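Local coordinates for serine-tRNA ligase (Naegleria fowleri, PDB 6BLJ), which probably charges its cognate tRNA with serine in the cytoplasm, first activating the amino acid with ATP, as a class II aminoacyl-tRNA synthetase, at residues I281-Q286 with C312-V317; L367-R372 with C453-N458. All coordinates share one frame; numbering follows the deposited sequence.

Interaction 1 (I281-Q286 with C312-V317); sequences IATSEQ and CFRKEV. With AMP (adenosine monophosphate), chain D.
R314 and A282 meet in the nucleotide site of the class II synthetase core. F313 to E316 (FRKE) match the arginine signature of motif 2. T283 to E285 (TSE) match the TxE element that contacts serine in seryl-tRNA synthetases. R314 presents the NE and NH2 side of its guanidinium to the carbonyl oxygen of A282. R314 NE and R314 NH2 both donate to A282 O, at 3.0 Å and 3.2 Å. Both nitrogens come from the same face of the carbonyl plane, with NH2 well above it. The outer edge of the group is turned to AMP. R314 NH1 donates to AMP O1P and R314 NH2 to AMP O2P, each at 2.9 Å and nearly straight. The extended chain from CG to NE carries the group there, and the two-point grip on A282 O fixes its rotation. The phosphate is thus held by a first-shell arginine that a backbone oxygen positions.

The backbones join where F313 N donates to I281 O at 2.8 Å. The CB of C312 sits 3.2 Å from A282 O, and its SG packs on T283 CA. T283 OG1 bonds to K335 NZ and also accepts from E285 N, a capping bond. E316 bends at chi2 (-66°), and its carboxylate meets the base. E316 OE1 forms a salt bridge with R329, while E316 OE2 accepts from AMP N6 at 3.0 Å.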
loop_
_atom_site.group_PDB
_atom_site.type_symbol
_atom_site.label_atom_id
_atom_site.label_comp_id
_atom_site.label_asym_id
_atom_site.label_seq_id
_atom_site.Cartn_x
_atom_site.Cartn_y
_atom_site.Cartn_z
ATOM N N ILE A 281 -11.778 -9.133 4.327
ATOM C CA ILE A 281 -11.727 -9.129 5.788
ATOM C C ILE A 281 -10.567 -9.979 6.292
ATOM O O ILE A 281 -10.208 -11.008 5.695
ATOM C CB ILE A 281 -13.065 -9.598 6.375
ATOM C CG1 ILE A 281 -13.323 -11.082 6.071
ATOM C CG2 ILE A 281 -14.185 -8.677 5.859
ATOM C CD1 ILE A 281 -14.634 -11.650 6.789
ATOM N N ALA A 282 -9.961 -9.534 7.398
ATOM C CA ALA A 282 -8.939 -10.291 8.116
ATOM C C ALA A 282 -9.530 -11.240 9.152
ATOM O O ALA A 282 -8.838 -12.167 9.583
ATOM C CB ALA A 282 -7.956 -9.327 8.821
ATOM N N THR A 283 -10.805 -11.069 9.507
ATOM C CA THR A 283 -11.470 -11.832 10.555
ATOM C C THR A 283 -12.959 -11.501 10.501
ATOM O O THR A 283 -13.322 -10.355 10.230
ATOM C CB THR A 283 -10.884 -11.509 11.953
ATOM O OG1 THR A 283 -11.745 -12.023 12.983
ATOM C CG2 THR A 283 -10.706 -9.986 12.179
ATOM N N SER A 284 -13.818 -12.499 10.768
ATOM C CA SER A 284 -15.252 -12.220 10.773
ATOM C C SER A 284 -15.631 -11.213 11.848
ATOM O O SER A 284 -16.741 -10.665 11.806
ATOM C CB SER A 284 -16.076 -13.511 10.960
ATOM O OG SER A 284 -15.763 -14.158 12.191
ATOM N N GLU A 285 -14.738 -10.938 12.795
ATOM C CA GLU A 285 -15.048 -9.940 13.813
ATOM C C GLU A 285 -15.290 -8.561 13.193
ATOM O O GLU A 285 -16.098 -7.770 13.705
ATOM C CB GLU A 285 -13.905 -9.911 14.829
ATOM C CG GLU A 285 -14.066 -8.886 15.895
ATOM C CD GLU A 285 -13.040 -7.808 15.763
ATOM O OE1 GLU A 285 -11.830 -8.145 15.804
ATOM O OE2 GLU A 285 -13.449 -6.640 15.596
ATOM N N GLN A 286 -14.609 -8.264 12.073
ATOM C CA GLN A 286 -14.784 -6.966 11.422
ATOM C C GLN A 286 -16.193 -6.778 10.859
ATOM O O GLN A 286 -16.827 -5.755 11.177
ATOM C CB GLN A 286 -13.684 -6.777 10.362
ATOM C CG GLN A 286 -12.293 -6.507 11.000
ATOM C CD GLN A 286 -11.120 -6.770 10.043
ATOM O OE1 GLN A 286 -11.268 -7.441 9.015
ATOM N NE2 GLN A 286 -9.960 -6.225 10.375
ATOM N N CYS A 312 -10.706 -15.804 5.991
ATOM C CA CYS A 312 -9.969 -14.631 6.433
ATOM C C CYS A 312 -8.756 -14.442 5.539
ATOM O O CYS A 312 -8.096 -15.417 5.166
ATOM C CB CYS A 312 -9.490 -14.788 7.881
ATOM S SG CYS A 312 -10.831 -15.168 9.043
ATOM N N PHE A 313 -8.435 -13.187 5.242
ATOM C CA PHE A 313 -7.354 -12.859 4.316
ATOM C C PHE A 313 -6.406 -11.863 4.965
ATOM O O PHE A 313 -6.845 -10.821 5.470
ATOM C CB PHE A 313 -7.897 -12.282 3.010
ATOM C CG PHE A 313 -8.916 -13.171 2.318
ATOM C CD1 PHE A 313 -8.525 -14.065 1.326
ATOM C CD2 PHE A 313 -10.264 -13.100 2.655
ATOM C CE1 PHE A 313 -9.473 -14.869 0.672
ATOM C CE2 PHE A 313 -11.212 -13.908 2.016
ATOM C CZ PHE A 313 -10.813 -14.783 1.026
ATOM N N ARG A 314 -5.106 -12.164 4.940
ATOM C CA ARG A 314 -4.129 -11.310 5.603
ATOM C C ARG A 314 -2.869 -11.201 4.762
ATOM O O ARG A 314 -2.271 -12.216 4.399
ATOM C CB ARG A 314 -3.805 -11.848 6.996
ATOM C CG ARG A 314 -5.038 -11.879 7.882
ATOM C CD ARG A 314 -4.677 -12.097 9.295
ATOM N NE ARG A 314 -5.863 -12.188 10.122
ATOM C CZ ARG A 314 -5.827 -12.113 11.443
ATOM N NH1 ARG A 314 -4.653 -11.932 12.058
ATOM N NH2 ARG A 314 -6.953 -12.231 12.134
ATOM N N LYS A 315 -2.450 -9.962 4.486
ATOM C CA LYS A 315 -1.287 -9.745 3.641
ATOM C C LYS A 315 0.010 -10.167 4.343
ATOM O O LYS A 315 0.967 -10.554 3.672
ATOM C CB LYS A 315 -1.207 -8.278 3.215
ATOM C CG LYS A 315 -2.376 -7.813 2.332
ATOM C CD LYS A 315 -2.048 -6.478 1.665
ATOM C CE LYS A 315 -1.752 -5.420 2.721
ATOM N NZ LYS A 315 -1.792 -4.058 2.142
ATOM N N GLU A 316 0.054 -10.111 5.675
ATOM C CA GLU A 316 1.246 -10.520 6.442
ATOM C C GLU A 316 2.502 -9.789 5.963
ATOM O O GLU A 316 3.599 -10.356 5.914
ATOM C CB GLU A 316 1.456 -12.039 6.372
ATOM C CG GLU A 316 0.299 -12.849 6.966
ATOM C CD GLU A 316 0.171 -12.621 8.452
ATOM O OE1 GLU A 316 1.234 -12.514 9.098
ATOM O OE2 GLU A 316 -0.974 -12.549 8.964
ATOM N N VAL A 317 2.348 -8.513 5.616
ATOM C CA VAL A 317 3.488 -7.758 5.093
ATOM C C VAL A 317 4.612 -7.682 6.123
ATOM O O VAL A 317 5.795 -7.762 5.771
ATOM C CB VAL A 317 3.045 -6.362 4.619
ATOM C CG1 VAL A 317 4.271 -5.495 4.287
ATOM C CG2 VAL A 317 2.208 -6.511 3.373
HETATM P P AMP D . -5.444 -12.550 15.496
HETATM O O1P AMP D . -4.158 -11.943 14.933
HETATM O O2P AMP D . -6.746 -12.078 14.980
HETATM O O3P AMP D . -5.368 -12.502 17.016
HETATM O "O5'" AMP D . -5.367 -14.097 15.126
HETATM C "C5'" AMP D . -6.326 -15.025 15.616
HETATM C "C4'" AMP D . -5.900 -16.445 15.308
HETATM O "O4'" AMP D . -5.994 -16.688 13.881
HETATM C "C3'" AMP D . -4.464 -16.778 15.649
HETATM O "O3'" AMP D . -4.292 -17.116 17.013
HETATM C "C2'" AMP D . -4.142 -17.918 14.699
HETATM O "O2'" AMP D . -4.678 -19.132 15.197
HETATM C "C1'" AMP D . -4.932 -17.513 13.457
HETATM N N9 AMP D . -4.118 -16.770 12.465
HETATM C C8 AMP D . -3.763 -15.447 12.530
HETATM N N7 AMP D . -3.040 -15.036 11.512
HETATM C C5 AMP D . -2.913 -16.167 10.720
HETATM C C6 AMP D . -2.260 -16.398 9.493
HETATM N N6 AMP D . -1.623 -15.447 8.789
HETATM N N1 AMP D . -2.296 -17.650 8.990
HETATM C C2 AMP D . -2.969 -18.595 9.658
HETATM N N3 AMP D . -3.644 -18.490 10.806
HETATM C C4 AMP D . -3.571 -17.247 11.297
#

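Interaction 2 (L367-R372 with C453-N458); sequences LGIPYR and CCIVEN
I369 makes the central contact, with two of its methyl groups set against helix 448-458. Its CG2 meets the sulfur of C454, I369 CG2 to C454 SG being 3.6 Å. Its CD1 reaches the next helix residue, with I369 CD1 4.1 Å from I455 CG1. The two isoleucine side chains cross at about a right angle. In C454 the SG stands anti to the backbone N (chi1 -169°), which brings it up to I369. P370 adds a second point. Its ring slides past the amide of N458 in the opposite direction, with P370 CD 3.8 Å from N458 OD1. No hydrogen bond links the two segments, so the contact rests on packing.

The N458 amide is held from its own helix. Its ND2 donates to C454 O at 2.8 Å, one turn back. The backbone N of N458 donates to the same oxygen at 3.1 Å. The two donors reach C454 O from opposite faces of its plane. ND2 also bonds to W394 O, which helps fix the amide beside P370.

Further out, the chain reaches I369 from helix 348-366 through a Schellman motif, with G368 at positive phi (65°). L367 O accepts from Y459 OH, just past the end of the facing helix. P370 then leads into strand 371-375, which pairs antiparallel with strand 387-394. A393 of that neighbouring strand touches both I369 and C454. On another side of helix 448-458, C453 and V456 pack on helix 191-197.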
loop_
_atom_site.group_PDB
_atom_site.type_symbol
_atom_site.label_atom_id
_atom_site.label_comp_id
_atom_site.label_asym_id
_atom_site.label_seq_id
_atom_site.Cartn_x
_atom_site.Cartn_y
_atom_site.Cartn_z
ATOM N N LEU A 367 -10.349 -31.603 21.994
ATOM C CA LEU A 367 -9.499 -32.095 20.917
ATOM C C LEU A 367 -8.242 -32.798 21.417
ATOM O O LEU A 367 -7.491 -33.332 20.599
ATOM C CB LEU A 367 -9.091 -30.938 19.986
ATOM C CG LEU A 367 -10.222 -30.375 19.119
ATOM C CD1 LEU A 367 -9.794 -29.070 18.510
ATOM C CD2 LEU A 367 -10.593 -31.378 18.016
ATOM N N GLY A 368 -8.008 -32.832 22.727
ATOM C CA GLY A 368 -6.759 -33.368 23.243
ATOM C C GLY A 368 -5.534 -32.558 22.863
ATOM O O GLY A 368 -4.452 -33.120 22.695
ATOM N N ILE A 369 -5.664 -31.245 22.748
ATOM C CA ILE A 369 -4.558 -30.370 22.366
ATOM C C ILE A 369 -4.006 -29.723 23.634
ATOM O O ILE A 369 -4.731 -28.950 24.280
ATOM C CB ILE A 369 -5.013 -29.300 21.364
ATOM C CG1 ILE A 369 -5.460 -29.928 20.039
ATOM C CG2 ILE A 369 -3.901 -28.299 21.112
ATOM C CD1 ILE A 369 -4.367 -30.678 19.322
ATOM N N PRO A 370 -2.748 -29.974 24.012
ATOM C CA PRO A 370 -2.192 -29.293 25.187
ATOM C C PRO A 370 -1.953 -27.830 24.866
ATOM O O PRO A 370 -1.703 -27.470 23.711
ATOM C CB PRO A 370 -0.861 -30.027 25.439
ATOM C CG PRO A 370 -0.823 -31.167 24.480
ATOM C CD PRO A 370 -1.719 -30.776 23.333
ATOM N N TYR A 371 -2.064 -26.981 25.890
ATOM C CA TYR A 371 -1.922 -25.545 25.680
ATOM C C TYR A 371 -1.541 -24.863 26.992
ATOM O O TYR A 371 -1.546 -25.468 28.068
ATOM C CB TYR A 371 -3.205 -24.918 25.110
ATOM C CG TYR A 371 -4.365 -24.997 26.046
ATOM C CD1 TYR A 371 -5.282 -26.043 25.961
ATOM C CD2 TYR A 371 -4.520 -24.073 27.069
ATOM C CE1 TYR A 371 -6.329 -26.144 26.854
ATOM C CE2 TYR A 371 -5.566 -24.170 27.965
ATOM C CZ TYR A 371 -6.479 -25.193 27.842
ATOM O OH TYR A 371 -7.518 -25.286 28.748
ATOM N N ARG A 372 -1.255 -23.564 26.885
ATOM C CA ARG A 372 -1.137 -22.705 28.049
ATOM C C ARG A 372 -1.880 -21.412 27.750
ATOM O O ARG A 372 -1.986 -20.994 26.587
ATOM C CB ARG A 372 0.347 -22.437 28.411
ATOM C CG ARG A 372 1.125 -21.649 27.326
ATOM C CD ARG A 372 2.637 -21.597 27.602
ATOM N NE ARG A 372 3.333 -20.667 26.703
ATOM C CZ ARG A 372 4.652 -20.453 26.721
ATOM N NH1 ARG A 372 5.403 -21.102 27.591
ATOM N NH2 ARG A 372 5.220 -19.588 25.881
ATOM N N CYS A 453 -2.316 -27.955 11.628
ATOM C CA CYS A 453 -0.889 -28.150 11.915
ATOM C C CYS A 453 -0.669 -28.725 13.315
ATOM O O CYS A 453 0.174 -29.606 13.517
ATOM C CB CYS A 453 -0.149 -26.821 11.794
ATOM S SG CYS A 453 -0.099 -26.174 10.109
ATOM N N CYS A 454 -1.367 -28.173 14.306
ATOM C CA CYS A 454 -1.201 -28.626 15.682
ATOM C C CYS A 454 -1.728 -30.042 15.865
ATOM O O CYS A 454 -1.122 -30.851 16.576
ATOM C CB CYS A 454 -1.908 -27.656 16.625
ATOM S SG CYS A 454 -1.528 -27.914 18.370
ATOM N N ILE A 455 -2.868 -30.359 15.245
ATOM C CA ILE A 455 -3.420 -31.706 15.364
ATOM C C ILE A 455 -2.462 -32.732 14.775
ATOM O O ILE A 455 -2.152 -33.745 15.407
ATOM C CB ILE A 455 -4.802 -31.788 14.695
ATOM C CG1 ILE A 455 -5.843 -31.024 15.518
ATOM C CG2 ILE A 455 -5.218 -33.264 14.480
ATOM C CD1 ILE A 455 -7.211 -30.946 14.839
ATOM N N VAL A 456 -1.966 -32.485 13.555
ATOM C CA VAL A 456 -1.193 -33.549 12.917
ATOM C C VAL A 456 0.110 -33.798 13.676
ATOM O O VAL A 456 0.586 -34.940 13.725
ATOM C CB VAL A 456 -0.955 -33.256 11.414
ATOM C CG1 VAL A 456 -2.304 -33.106 10.657
ATOM C CG2 VAL A 456 -0.036 -32.061 11.188
ATOM N N GLU A 457 0.694 -32.761 14.305
ATOM C CA GLU A 457 1.904 -32.975 15.104
ATOM C C GLU A 457 1.613 -33.744 16.388
ATOM O O GLU A 457 2.389 -34.621 16.781
ATOM C CB GLU A 457 2.582 -31.648 15.440
ATOM C CG GLU A 457 3.304 -31.010 14.242
ATOM C CD GLU A 457 4.232 -29.872 14.653
ATOM O OE1 GLU A 457 4.472 -29.671 15.872
ATOM O OE2 GLU A 457 4.707 -29.165 13.746
ATOM N N ASN A 458 0.509 -33.435 17.062
ATOM C CA ASN A 458 0.249 -34.104 18.332
ATOM C C ASN A 458 -0.301 -35.514 18.165
ATOM O O ASN A 458 -0.139 -36.329 19.081
ATOM C CB ASN A 458 -0.711 -33.267 19.173
ATOM C CG ASN A 458 -0.011 -32.104 19.835
ATOM O OD1 ASN A 458 0.695 -32.274 20.829
ATOM N ND2 ASN A 458 -0.154 -30.917 19.248
#

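Overall arrangement
Both interactions lie in the catalytic core and reach the same mixed sheet. Interaction 1 closes along the chain before interaction 2 opens. Their centres are 24 Å apart and their nearest atoms about 14 Å, so they do not touch. Interaction 1 binds AMP directly through R314 and E316. Interaction 2 does not contact the nucleotide; the side chain of C454 is about 9 Å from AMP. Strand 436-447 connects them: it pairs with strand 332-342 beside interaction 1 and runs into helix 448-458 of interaction 2. That strand and helix also supply T444, A447 and R450 to the pocket, consistent with class II motif 3.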